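Local atomic coordinates of putative transcriptional regulator protein, LacI family (Rhizobium etli, PDB entry 3MIZ), a protein that probably binds regulatory DNA as a LacI-family transcriptional repressor whose core is folded like a periplasmic binding protein. Residues R12-G17 with R70-L75; I19-S24 with Y76-R81; I134-L139 with L148-F153; P244-A249 with R287-F292. One frame throughout, in Å; residues are numbered along the deposited sequence.

Overall arrangement
Contacts 1 and 2 follow one another along the same pair of parallel strands, 15-20 and 73-78, and touch where Leu75 meets Ile19; their centres lie about 18 Å apart. Contact 1 is the outer, partly buried end, where backbone pairing gives way to an aspartate holding a turn. Contact 2 is the buried inner end, with a carboxylate, a water and two tyrosines. Contacts 3 and 4 belong to the other lobe, with centres about 17 Å apart. Contact 3 is a buried helix-on-sheet interface, mainly of apolar and aromatic groups, with two arginines at one end and no hydrogen bonds; contact 4, partly buried, joins the lead-in to a strand with the C-terminal tail mainly through hydrogen bonds and waters.

Contact 1 (R12-G17 with R70-L75)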
loop_
_atom_site.group_PDB
_atom_site.type_symbol
_atom_site.label_atom_id
_atom_site.label_comp_id
_atom_site.label_asym_id
_atom_site.label_seq_id
_atom_site.Cartn_x
_atom_site.Cartn_y
_atom_site.Cartn_z
ATOM N N ARG A 12 4.582 4.155 34.478
ATOM C CA ARG A 12 4.762 3.655 33.086
ATOM C C ARG A 12 3.476 3.026 32.559
ATOM O O ARG A 12 2.908 2.129 33.185
ATOM C CB ARG A 12 5.894 2.626 33.046
ATOM C CG ARG A 12 7.272 3.221 33.281
ATOM C CD ARG A 12 7.713 4.057 32.091
ATOM N NE ARG A 12 8.797 4.976 32.427
ATOM C CZ ARG A 12 8.660 6.031 33.224
ATOM N NH1 ARG A 12 7.483 6.305 33.773
ATOM N NH2 ARG A 12 9.698 6.822 33.465
ATOM N N SER A 13 3.014 3.498 31.408
ATOM C CA SER A 13 1.800 2.954 30.817
ATOM C C SER A 13 2.155 1.781 29.909
ATOM O O SER A 13 1.300 0.956 29.580
ATOM C CB SER A 13 1.079 4.025 29.996
ATOM O OG SER A 13 1.855 4.406 28.874
ATOM N N ASN A 14 3.429 1.709 29.530
ATOM C CA ASN A 14 3.927 0.676 28.626
ATOM C C ASN A 14 3.285 0.868 27.263
ATOM O O ASN A 14 3.100 -0.084 26.497
ATOM C CB ASN A 14 3.622 -0.725 29.167
ATOM C CG ASN A 14 4.463 -1.064 30.382
ATOM O OD1 ASN A 14 5.660 -0.786 30.405
ATOM N ND2 ASN A 14 3.849 -1.673 31.386
ATOM N N THR A 15 2.949 2.120 26.968
ATOM C CA THR A 15 2.329 2.460 25.696
ATOM C C THR A 15 3.218 3.433 24.931
ATOM O O THR A 15 3.631 4.464 25.468
ATOM C CB THR A 15 0.941 3.106 25.913
ATOM O OG1 THR A 15 0.098 2.186 26.618
ATOM C CG2 THR A 15 0.293 3.455 24.580
ATOM N N PHE A 16 3.532 3.086 23.689
ATOM C CA PHE A 16 4.342 3.948 22.836
ATOM C C PHE A 16 3.361 4.579 21.862
ATOM O O PHE A 16 2.407 3.933 21.433
ATOM C CB PHE A 16 5.369 3.149 22.021
ATOM C CG PHE A 16 6.570 2.687 22.801
ATOM C CD1 PHE A 16 6.711 2.973 24.151
ATOM C CD2 PHE A 16 7.562 1.950 22.169
ATOM C CE1 PHE A 16 7.828 2.529 24.861
ATOM C CE2 PHE A 16 8.677 1.503 22.862
ATOM C CZ PHE A 16 8.812 1.792 24.214
ATOM N N GLY A 17 3.588 5.840 21.528
ATOM C CA GLY A 17 2.721 6.506 20.586
ATOM C C GLY A 17 3.511 6.743 19.317
ATOM O O GLY A 17 4.689 7.080 19.370
ATOM N N ARG A 70 -0.597 10.059 29.033
ATOM C CA ARG A 70 0.569 9.473 29.699
ATOM C C ARG A 70 1.379 8.478 28.865
ATOM O O ARG A 70 1.890 7.491 29.392
ATOM C CB ARG A 70 0.158 8.794 31.011
ATOM C CG ARG A 70 -0.827 9.588 31.865
ATOM C CD ARG A 70 -0.366 11.013 32.120
ATOM N NE ARG A 70 -1.366 11.763 32.876
ATOM C CZ ARG A 70 -1.357 13.085 33.028
ATOM N NH1 ARG A 70 -0.395 13.813 32.474
ATOM N NH2 ARG A 70 -2.310 13.679 33.736
ATOM N N ILE A 71 1.487 8.722 27.566
ATOM C CA ILE A 71 2.278 7.846 26.705
ATOM C C ILE A 71 3.717 7.863 27.235
ATOM O O ILE A 71 4.211 8.911 27.649
ATOM C CB ILE A 71 2.266 8.350 25.246
ATOM C CG1 ILE A 71 0.849 8.252 24.677
ATOM C CG2 ILE A 71 3.238 7.544 24.402
ATOM C CD1 ILE A 71 0.278 6.840 24.693
ATOM N N ASP A 72 4.377 6.707 27.233
ATOM C CA ASP A 72 5.750 6.603 27.728
ATOM C C ASP A 72 6.792 7.183 26.777
ATOM O O ASP A 72 7.812 7.714 27.217
ATOM C CB ASP A 72 6.119 5.147 28.020
ATOM C CG ASP A 72 5.401 4.593 29.231
ATOM O OD1 ASP A 72 4.925 5.396 30.064
ATOM O OD2 ASP A 72 5.331 3.349 29.351
ATOM N N GLY A 73 6.539 7.068 25.477
ATOM C CA GLY A 73 7.470 7.594 24.495
ATOM C C GLY A 73 6.808 7.741 23.136
ATOM O O GLY A 73 5.707 7.232 22.917
ATOM N N VAL A 74 7.478 8.432 22.221
ATOM C CA VAL A 74 6.944 8.649 20.880
ATOM C C VAL A 74 7.917 8.252 19.780
ATOM O O VAL A 74 9.116 8.514 19.863
ATOM C CB VAL A 74 6.584 10.145 20.639
ATOM C CG1 VAL A 74 6.319 10.396 19.142
ATOM C CG2 VAL A 74 5.371 10.530 21.442
ATOM N N LEU A 75 7.391 7.599 18.755
ATOM C CA LEU A 75 8.197 7.253 17.602
ATOM C C LEU A 75 7.644 8.175 16.525
ATOM O O LEU A 75 6.498 8.045 16.104
ATOM C CB LEU A 75 8.009 5.782 17.235
ATOM C CG LEU A 75 8.615 4.867 18.301
ATOM C CD1 LEU A 75 8.150 3.439 18.097
ATOM C CD2 LEU A 75 10.140 4.969 18.236
#
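Two neighbouring parallel strands, 15-20 and 73-78, begin their pairing here, in a Rossmann-like sheet of the periplasmic binding protein fold. The backbone bonds centre on Gly17: its N donates to Gly73 O, and its O accepts from Leu75 N nearly along the C=O axis at 2.8 Å. Further back, Thr15 O accepts from Asp72 N end-on over 3.0 Å. Carboxylate bonds hold the turn ahead of the first strand. Asp72 OD1 offers its syn lone pair to Ser13 N at 3.0 Å, while Asn14 N comes in from above the carboxylate plane to OD2 at a short 2.5 Å, so the group is gripped at both oxygens. Asp72 OD1 lies 4.6 Å from Arg12 NE but well out of the guanidinium plane, so only the charges attract. An alanine in place of Asp72 would lose both carboxylate bonds and probably loosen the turn at Ser13 and Asn14. Apolar contact is tight where Ile71 CD1 crosses Thr15 CG2 at 3.4 Å; Thr15 OG1 bonds to Thr46. At Arg70 the preceding helix ends in a Schellman motif. Ser13 OG does double duty, accepting from Thr15 N in an ST turn and donating to Arg70 O, 3.1 Å away.

Contact 2 (I19-S24 with Y76-R81)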
loop_
_atom_site.group_PDB
_atom_site.type_symbol
_atom_site.label_atom_id
_atom_site.label_comp_id
_atom_site.label_asym_id
_atom_site.label_seq_id
_atom_site.Cartn_x
_atom_site.Cartn_y
_atom_site.Cartn_z
ATOM N N ILE A 19 3.691 9.007 15.960
ATOM C CA ILE A 19 3.138 10.187 15.321
ATOM C C ILE A 19 3.633 10.107 13.891
ATOM O O ILE A 19 4.831 10.190 13.637
ATOM C CB ILE A 19 3.624 11.491 15.993
ATOM C CG1 ILE A 19 3.073 11.559 17.422
ATOM C CG2 ILE A 19 3.176 12.709 15.168
ATOM C CD1 ILE A 19 3.414 12.832 18.167
ATOM N N THR A 20 2.714 9.896 12.960
ATOM C CA THR A 20 3.099 9.812 11.566
ATOM C C THR A 20 2.461 10.939 10.778
ATOM O O THR A 20 1.513 11.559 11.242
ATOM C CB THR A 20 2.671 8.493 10.950
ATOM O OG1 THR A 20 3.169 8.430 9.611
ATOM C CG2 THR A 20 1.144 8.375 10.937
ATOM N N ASP A 21 2.971 11.195 9.578
ATOM C CA ASP A 21 2.420 12.265 8.761
ATOM C C ASP A 21 1.401 11.873 7.691
ATOM O O ASP A 21 0.222 12.207 7.809
ATOM C CB ASP A 21 3.548 13.097 8.115
ATOM C CG ASP A 21 4.608 12.247 7.410
ATOM O OD1 ASP A 21 4.418 11.021 7.249
ATOM O OD2 ASP A 21 5.642 12.824 7.003
ATOM N N TYR A 22 1.829 11.140 6.668
ATOM C CA TYR A 22 0.921 10.813 5.567
ATOM C C TYR A 22 0.526 9.357 5.389
ATOM O O TYR A 22 0.382 8.889 4.258
ATOM C CB TYR A 22 1.530 11.325 4.264
ATOM C CG TYR A 22 1.950 12.771 4.336
ATOM C CD1 TYR A 22 1.000 13.795 4.341
ATOM C CD2 TYR A 22 3.293 13.119 4.428
ATOM C CE1 TYR A 22 1.382 15.130 4.437
ATOM C CE2 TYR A 22 3.686 14.451 4.526
ATOM C CZ TYR A 22 2.722 15.452 4.531
ATOM O OH TYR A 22 3.107 16.767 4.643
ATOM N N VAL A 23 0.317 8.651 6.492
ATOM C CA VAL A 23 -0.042 7.239 6.427
ATOM C C VAL A 23 -1.381 6.964 5.729
ATOM O O VAL A 23 -1.551 5.911 5.107
ATOM C CB VAL A 23 -0.070 6.611 7.853
ATOM C CG1 VAL A 23 -1.300 7.071 8.609
ATOM C CG2 VAL A 23 -0.017 5.101 7.762
ATOM N N SER A 24 -2.323 7.905 5.810
ATOM C CA SER A 24 -3.629 7.699 5.187
ATOM C C SER A 24 -3.584 7.853 3.671
ATOM O O SER A 24 -4.535 7.501 2.979
ATOM C CB SER A 24 -4.662 8.670 5.766
ATOM O OG SER A 24 -4.408 10.003 5.352
ATOM N N TYR A 76 8.452 9.151 16.135
ATOM C CA TYR A 76 8.080 10.125 15.122
ATOM C C TYR A 76 8.467 9.500 13.793
ATOM O O TYR A 76 9.649 9.430 13.460
ATOM C CB TYR A 76 8.879 11.403 15.338
ATOM C CG TYR A 76 8.299 12.591 14.649
ATOM C CD1 TYR A 76 7.229 13.283 15.218
ATOM C CD2 TYR A 76 8.824 13.051 13.440
ATOM C CE1 TYR A 76 6.701 14.403 14.617
ATOM C CE2 TYR A 76 8.298 14.179 12.826
ATOM C CZ TYR A 76 7.234 14.851 13.427
ATOM O OH TYR A 76 6.706 15.982 12.847
ATOM N N VAL A 77 7.470 9.061 13.033
ATOM C CA VAL A 77 7.719 8.381 11.770
ATOM C C VAL A 77 7.152 9.100 10.552
ATOM O O VAL A 77 5.972 9.454 10.507
ATOM C CB VAL A 77 7.116 6.952 11.818
ATOM C CG1 VAL A 77 7.456 6.183 10.546
ATOM C CG2 VAL A 77 7.608 6.226 13.053
ATOM N N THR A 78 7.997 9.317 9.556
ATOM C CA THR A 78 7.534 9.962 8.334
ATOM C C THR A 78 7.374 8.889 7.259
ATOM O O THR A 78 8.123 7.905 7.238
ATOM C CB THR A 78 8.524 11.052 7.870
ATOM O OG1 THR A 78 9.848 10.510 7.783
ATOM C CG2 THR A 78 8.529 12.211 8.871
HETATM N N MSE A 79 6.392 9.063 6.379
HETATM C CA MSE A 79 6.153 8.092 5.312
HETATM C C MSE A 79 7.329 8.032 4.338
HETATM O O MSE A 79 7.672 6.964 3.827
HETATM C CB MSE A 79 4.860 8.434 4.574
HETATM C CG MSE A 79 3.615 8.126 5.381
HETATM SE SE MSE A 79 3.523 6.234 5.830
HETATM C CE MSE A 79 4.182 6.278 7.665
ATOM N N TYR A 80 7.931 9.182 4.054
ATOM C CA TYR A 80 9.104 9.205 3.190
ATOM C C TYR A 80 10.178 9.974 3.930
ATOM O O TYR A 80 9.896 10.701 4.885
ATOM C CB TYR A 80 8.818 9.845 1.817
ATOM C CG TYR A 80 8.019 11.121 1.848
ATOM C CD1 TYR A 80 6.640 11.104 1.637
ATOM C CD2 TYR A 80 8.640 12.351 2.070
ATOM C CE1 TYR A 80 5.895 12.282 1.641
ATOM C CE2 TYR A 80 7.905 13.531 2.082
ATOM C CZ TYR A 80 6.537 13.489 1.863
ATOM O OH TYR A 80 5.817 14.659 1.844
ATOM N N ARG A 81 11.419 9.812 3.498
ATOM C CA ARG A 81 12.519 10.467 4.172
ATOM C C ARG A 81 12.399 11.987 4.171
ATOM O O ARG A 81 12.233 12.609 3.127
ATOM C CB ARG A 81 13.827 10.025 3.540
ATOM C CG ARG A 81 15.005 10.165 4.457
ATOM C CD ARG A 81 16.217 9.521 3.836
ATOM N NE ARG A 81 17.429 9.877 4.553
ATOM C CZ ARG A 81 18.643 9.511 4.171
ATOM N NH1 ARG A 81 18.794 8.776 3.074
ATOM N NH2 ARG A 81 19.697 9.883 4.878
HETATM O O HOH W 1 6.630 11.691 4.732
#
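This is a buried, largely polar contact at the C-terminal ends of parallel strands 15-20 and 73-78, where both segments leave the sheet. Val77 N still donates to Ile19 O, and Thr20, its OG1 anti to the backbone N (chi1 -176°), gives a side-chain bond to Val77 O at 3.1 Å from above the carbonyl plane. Then Asp21 takes over. Its CG sits in the crowded position between backbone N and carbonyl carbon, which brings OD1 to two N-H groups: Met79 N on the syn lone pair at 2.9 Å, and Tyr22 N from above the carboxylate plane at 2.7 Å. Asp21 OD2 accepts from a water 2.7 Å away that in turn accepts from Tyr80 N, and also forms a salt bridge with Arg82. The same water lies over the centre of the Tyr80 ring. Met79, present as selenomethionine, bends twice: CG presses on Tyr22 C at 3.3 Å while SE crosses Val23 obliquely near its CB. The Tyr22 and Tyr80 rings are nearly parallel, 6° apart, but slid past one another, with Tyr22 CE2 3.4 Å from Tyr80 OH. Loops at the C-terminal ends of the strands in such a parallel sheet typically line the interlobe cleft of periplasmic-binding-protein-like regulators.

Contact 3 (I134-L139 with L148-F153); sequences IGYIRL and LRLDAF
Strand 134-138 and helix 144-160 run nearly antiparallel, at 164° with 10.0 Å between the axes of their short segments, and no hydrogen bond joins the two segments. The tight part lies around Phe153. With CG anti to the backbone N in both residues, Tyr136 and Phe153 slide past each other in opposite directions, their planes 25° apart and overlapping little. Tyr136 CD1 stands over the rim of one Phe153 face, and Tyr136 CB closes to 3.5 Å from Phe153 CE2. At the edge of the same ring, Ile134 CG2 lies 3.6 Å from Phe153 CE1. Met202 of strand 200-203 and Leu167 of strand 167-174 add to this packing, so the ring is buried between helix and sheet. An alanine in place of Phe153 would lose the contacts to both Tyr136 and Ile134 and would probably disturb the seating of the helix on the strand. Buried Leu150 divides its methyls: CD1 touches Tyr136 CD2 at 3.9 Å, while CD2 lies over one face of the Arg138 guanidinium, 3.4 Å from its NE, with that chain bent at chi3 (61°). Tyr136 OH rests against Arg149 CB at 3.4 Å. From there the buried, extended Arg149 chain runs to a salt bridge with Asp115 and a cation-pi contact with Phe232. The looser, partly exposed side is at Arg138 and Leu139, where Leu139 CD2 comes no nearer than 4.0 Å to Arg149 NH1. The arrangement is the helix-on-sheet packing of a beta-alpha-beta unit, strand 134-138, helix 144-160 and strand 167-174, within the periplasmic binding protein-like fold.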
loop_
_atom_site.group_PDB
_atom_site.type_symbol
_atom_site.label_atom_id
_atom_site.label_comp_id
_atom_site.label_asym_id
_atom_site.label_seq_id
_atom_site.Cartn_x
_atom_site.Cartn_y
_atom_site.Cartn_z
ATOM N N ILE A 134 23.328 3.632 -19.442
ATOM C CA ILE A 134 22.302 3.432 -18.419
ATOM C C ILE A 134 21.266 4.545 -18.358
ATOM O O ILE A 134 21.598 5.723 -18.484
ATOM C CB ILE A 134 22.944 3.331 -17.015
ATOM C CG1 ILE A 134 24.117 2.348 -17.038
ATOM C CG2 ILE A 134 21.893 2.914 -15.993
ATOM C CD1 ILE A 134 23.713 0.942 -17.332
ATOM N N GLY A 135 20.008 4.161 -18.156
ATOM C CA GLY A 135 18.944 5.140 -18.051
ATOM C C GLY A 135 18.494 5.238 -16.606
ATOM O O GLY A 135 18.646 4.293 -15.834
ATOM N N TYR A 136 17.955 6.390 -16.226
ATOM C CA TYR A 136 17.472 6.592 -14.868
ATOM C C TYR A 136 16.234 7.482 -14.946
ATOM O O TYR A 136 16.305 8.612 -15.427
ATOM C CB TYR A 136 18.548 7.272 -14.007
ATOM C CG TYR A 136 18.188 7.348 -12.539
ATOM C CD1 TYR A 136 18.569 6.339 -11.649
ATOM C CD2 TYR A 136 17.394 8.388 -12.053
ATOM C CE1 TYR A 136 18.157 6.362 -10.307
ATOM C CE2 TYR A 136 16.975 8.419 -10.719
ATOM C CZ TYR A 136 17.357 7.401 -9.855
ATOM O OH TYR A 136 16.907 7.410 -8.555
ATOM N N ILE A 137 15.092 6.963 -14.509
ATOM C CA ILE A 137 13.868 7.746 -14.522
ATOM C C ILE A 137 13.608 8.152 -13.075
ATOM O O ILE A 137 13.363 7.313 -12.194
ATOM C CB ILE A 137 12.700 6.946 -15.126
ATOM C CG1 ILE A 137 13.077 6.489 -16.542
ATOM C CG2 ILE A 137 11.467 7.818 -15.219
ATOM C CD1 ILE A 137 11.960 5.774 -17.278
ATOM N N ARG A 138 13.707 9.460 -12.850
ATOM C CA ARG A 138 13.578 10.085 -11.539
ATOM C C ARG A 138 12.248 10.089 -10.808
ATOM O O ARG A 138 11.190 10.359 -11.382
ATOM C CB ARG A 138 14.049 11.542 -11.632
ATOM C CG ARG A 138 15.466 11.709 -12.149
ATOM C CD ARG A 138 15.750 13.165 -12.474
ATOM N NE ARG A 138 15.633 14.023 -11.294
ATOM C CZ ARG A 138 15.761 15.347 -11.326
ATOM N NH1 ARG A 138 16.004 15.960 -12.477
ATOM N NH2 ARG A 138 15.671 16.053 -10.208
ATOM N N LEU A 139 12.334 9.812 -9.513
ATOM C CA LEU A 139 11.185 9.844 -8.624
ATOM C C LEU A 139 10.972 11.340 -8.351
ATOM O O LEU A 139 11.871 12.153 -8.603
ATOM C CB LEU A 139 11.527 9.114 -7.319
ATOM C CG LEU A 139 10.504 9.074 -6.181
ATOM C CD1 LEU A 139 9.262 8.320 -6.609
ATOM C CD2 LEU A 139 11.136 8.404 -4.968
ATOM N N LEU A 148 18.728 12.035 -3.423
ATOM C CA LEU A 148 19.920 11.340 -2.939
ATOM C C LEU A 148 20.240 10.118 -3.797
ATOM O O LEU A 148 21.401 9.810 -4.023
ATOM C CB LEU A 148 19.738 10.900 -1.490
ATOM C CG LEU A 148 19.623 12.038 -0.476
ATOM C CD1 LEU A 148 19.424 11.455 0.918
ATOM C CD2 LEU A 148 20.881 12.890 -0.529
ATOM N N ARG A 149 19.214 9.417 -4.265
ATOM C CA ARG A 149 19.442 8.246 -5.105
ATOM C C ARG A 149 20.041 8.688 -6.439
ATOM O O ARG A 149 20.890 7.999 -7.013
ATOM C CB ARG A 149 18.126 7.498 -5.338
ATOM C CG ARG A 149 17.509 7.003 -4.047
ATOM C CD ARG A 149 16.121 6.421 -4.251
ATOM N NE ARG A 149 15.484 6.172 -2.963
ATOM C CZ ARG A 149 14.265 5.668 -2.816
ATOM N NH1 ARG A 149 13.534 5.354 -3.880
ATOM N NH2 ARG A 149 13.777 5.481 -1.599
ATOM N N LEU A 150 19.599 9.843 -6.919
ATOM C CA LEU A 150 20.093 10.391 -8.176
ATOM C C LEU A 150 21.528 10.882 -7.989
ATOM O O LEU A 150 22.373 10.721 -8.877
ATOM C CB LEU A 150 19.200 11.541 -8.647
ATOM C CG LEU A 150 19.690 12.298 -9.890
ATOM C CD1 LEU A 150 19.765 11.355 -11.099
ATOM C CD2 LEU A 150 18.751 13.454 -10.168
ATOM N N ASP A 151 21.807 11.476 -6.831
ATOM C CA ASP A 151 23.161 11.951 -6.555
ATOM C C ASP A 151 24.116 10.762 -6.631
ATOM O O ASP A 151 25.225 10.869 -7.160
ATOM C CB ASP A 151 23.272 12.555 -5.154
ATOM C CG ASP A 151 22.596 13.912 -5.025
ATOM O OD1 ASP A 151 22.377 14.602 -6.050
ATOM O OD2 ASP A 151 22.304 14.295 -3.871
ATOM N N ALA A 152 23.677 9.631 -6.088
ATOM C CA ALA A 152 24.491 8.417 -6.066
ATOM C C ALA A 152 24.724 7.890 -7.469
ATOM O O ALA A 152 25.836 7.509 -7.818
ATOM C CB ALA A 152 23.824 7.348 -5.221
ATOM N N PHE A 153 23.667 7.862 -8.267
ATOM C CA PHE A 153 23.764 7.377 -9.637
ATOM C C PHE A 153 24.776 8.216 -10.410
ATOM O O PHE A 153 25.641 7.679 -11.106
ATOM C CB PHE A 153 22.392 7.457 -10.311
ATOM C CG PHE A 153 22.399 7.054 -11.757
ATOM C CD1 PHE A 153 22.737 5.757 -12.131
ATOM C CD2 PHE A 153 22.060 7.970 -12.747
ATOM C CE1 PHE A 153 22.734 5.379 -13.478
ATOM C CE2 PHE A 153 22.054 7.601 -14.092
ATOM C CZ PHE A 153 22.391 6.304 -14.457
#

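Contact 4 (P244-A249 with R287-F292)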
loop_
_atom_site.group_PDB
_atom_site.type_symbol
_atom_site.label_atom_id
_atom_site.label_comp_id
_atom_site.label_asym_id
_atom_site.label_seq_id
_atom_site.Cartn_x
_atom_site.Cartn_y
_atom_site.Cartn_z
ATOM N N PRO A 244 9.999 -10.685 -15.309
ATOM C CA PRO A 244 10.804 -11.332 -14.264
ATOM C C PRO A 244 10.805 -10.580 -12.939
ATOM O O PRO A 244 10.558 -9.366 -12.894
ATOM C CB PRO A 244 12.195 -11.375 -14.886
ATOM C CG PRO A 244 12.229 -10.102 -15.675
ATOM C CD PRO A 244 10.867 -10.102 -16.349
ATOM N N GLU A 245 11.079 -11.313 -11.859
ATOM C CA GLU A 245 11.136 -10.736 -10.520
ATOM C C GLU A 245 12.126 -9.569 -10.545
ATOM O O GLU A 245 13.239 -9.706 -11.041
ATOM C CB GLU A 245 11.599 -11.795 -9.515
ATOM C CG GLU A 245 10.597 -12.905 -9.267
ATOM C CD GLU A 245 9.366 -12.421 -8.523
ATOM O OE1 GLU A 245 8.642 -11.559 -9.065
ATOM O OE2 GLU A 245 9.123 -12.903 -7.392
ATOM N N LEU A 246 11.712 -8.438 -9.985
ATOM C CA LEU A 246 12.521 -7.214 -9.971
ATOM C C LEU A 246 13.696 -7.147 -8.997
ATOM O O LEU A 246 13.526 -7.279 -7.781
ATOM C CB LEU A 246 11.605 -6.016 -9.713
ATOM C CG LEU A 246 12.198 -4.611 -9.834
ATOM C CD1 LEU A 246 12.602 -4.331 -11.276
ATOM C CD2 LEU A 246 11.161 -3.597 -9.380
ATOM N N THR A 247 14.889 -6.925 -9.540
ATOM C CA THR A 247 16.083 -6.782 -8.716
ATOM C C THR A 247 16.001 -5.356 -8.172
ATOM O O THR A 247 15.768 -4.413 -8.926
ATOM C CB THR A 247 17.338 -6.995 -9.558
ATOM O OG1 THR A 247 17.424 -8.391 -9.902
ATOM C CG2 THR A 247 18.588 -6.578 -8.791
ATOM N N THR A 248 16.196 -5.192 -6.868
ATOM C CA THR A 248 16.033 -3.867 -6.273
ATOM C C THR A 248 16.896 -3.667 -5.029
ATOM O O THR A 248 17.728 -4.508 -4.690
ATOM C CB THR A 248 14.523 -3.675 -5.911
ATOM O OG1 THR A 248 14.256 -2.322 -5.528
ATOM C CG2 THR A 248 14.137 -4.600 -4.762
ATOM N N ALA A 249 16.698 -2.527 -4.371
ATOM C CA ALA A 249 17.403 -2.194 -3.139
ATOM C C ALA A 249 16.286 -2.090 -2.108
ATOM O O ALA A 249 15.360 -1.288 -2.262
ATOM C CB ALA A 249 18.130 -0.861 -3.284
ATOM N N ARG A 287 17.323 -10.419 -8.031
ATOM C CA ARG A 287 16.282 -11.280 -8.567
ATOM C C ARG A 287 16.662 -11.594 -10.020
ATOM O O ARG A 287 17.812 -11.950 -10.269
ATOM C CB ARG A 287 14.907 -10.595 -8.429
ATOM C CG ARG A 287 14.517 -10.349 -6.947
ATOM C CD ARG A 287 13.007 -10.356 -6.702
ATOM N NE ARG A 287 12.643 -10.352 -5.278
ATOM C CZ ARG A 287 12.504 -9.255 -4.527
ATOM N NH1 ARG A 287 12.698 -8.055 -5.048
ATOM N NH2 ARG A 287 12.162 -9.354 -3.249
ATOM N N SER A 288 15.759 -11.455 -10.986
ATOM C CA SER A 288 16.138 -11.792 -12.363
ATOM C C SER A 288 15.790 -10.794 -13.468
ATOM O O SER A 288 15.761 -11.153 -14.650
ATOM C CB SER A 288 15.563 -13.165 -12.725
ATOM O OG SER A 288 14.165 -13.197 -12.496
ATOM N N SER A 289 15.563 -9.539 -13.095
ATOM C CA SER A 289 15.213 -8.502 -14.064
ATOM C C SER A 289 16.431 -7.871 -14.733
ATOM O O SER A 289 16.293 -6.981 -15.572
ATOM C CB SER A 289 14.408 -7.403 -13.376
ATOM O OG SER A 289 15.180 -6.822 -12.343
ATOM N N ALA A 290 17.624 -8.308 -14.347
ATOM C CA ALA A 290 18.844 -7.777 -14.946
ATOM C C ALA A 290 19.740 -8.905 -15.472
ATOM O O ALA A 290 19.823 -9.978 -14.873
ATOM C CB ALA A 290 19.604 -6.938 -13.932
ATOM N N ALA A 291 20.398 -8.647 -16.599
ATOM C CA ALA A 291 21.297 -9.615 -17.219
ATOM C C ALA A 291 22.571 -8.883 -17.626
ATOM O O ALA A 291 22.603 -7.651 -17.655
ATOM C CB ALA A 291 20.639 -10.243 -18.448
ATOM N N PHE A 292 23.617 -9.634 -17.948
ATOM C CA PHE A 292 24.873 -9.020 -18.337
ATOM C C PHE A 292 24.724 -8.193 -19.613
ATOM O O PHE A 292 23.801 -8.479 -20.403
ATOM C CB PHE A 292 25.945 -10.097 -18.519
ATOM C CG PHE A 292 27.321 -9.545 -18.694
ATOM C CD1 PHE A 292 27.784 -9.183 -19.956
ATOM C CD2 PHE A 292 28.133 -9.321 -17.587
ATOM C CE1 PHE A 292 29.040 -8.597 -20.116
ATOM C CE2 PHE A 292 29.382 -8.739 -17.731
ATOM C CZ PHE A 292 29.840 -8.374 -18.998
HETATM O O HOH W 2 11.300 -14.176 -12.095
HETATM O O HOH W 3 18.920 -9.382 -11.713
#
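Strands 248-250 and 277-285 are antiparallel neighbours in the small mixed sheet that, as in other proteins of the periplasmic binding protein fold, probably carries the crossovers between the lobes; this contact joins the irregular lead-in to the first with the tail that follows the second. One bond is purely backbone; the other three each pair a backbone atom with a side chain. Glu245 O accepts from Ser288 N at 3.1 Å from above the carbonyl plane. Arg287 lays an extended chain across Glu245 and Leu246, its CD alongside Glu245 CB, and its NH1 donates to Leu246 O at 3.0 Å. That bond lies in the guanidinium plane and runs nearly along the C=O axis, which fixes the rotation of the group; NH1 also forms a salt bridge with Asp234. Thr247 is gripped twice. Its N donates to Ser289 OG at 2.8 Å in an almost straight line (176°), and its OG1 accepts from Arg287 N, also at 2.8 Å. Ser289 OG bonds to Ile229 O as well, which ties the pair to strand 228-230 of the large sheet in this lobe. The apolar part is modest: Pro244, which follows a cis peptide bond, sets its CG 3.7 Å from Ser289 CA, while Leu246 points its CB away from the tail and packs on helix 206-217, though CD1 still passes near Ser289 OG. Two waters complete the join. One links Glu245 N with Ser288 OG; the other accepts from Ala290 N at 3.1 Å and lies only 2.5 Å from Thr247 OG1.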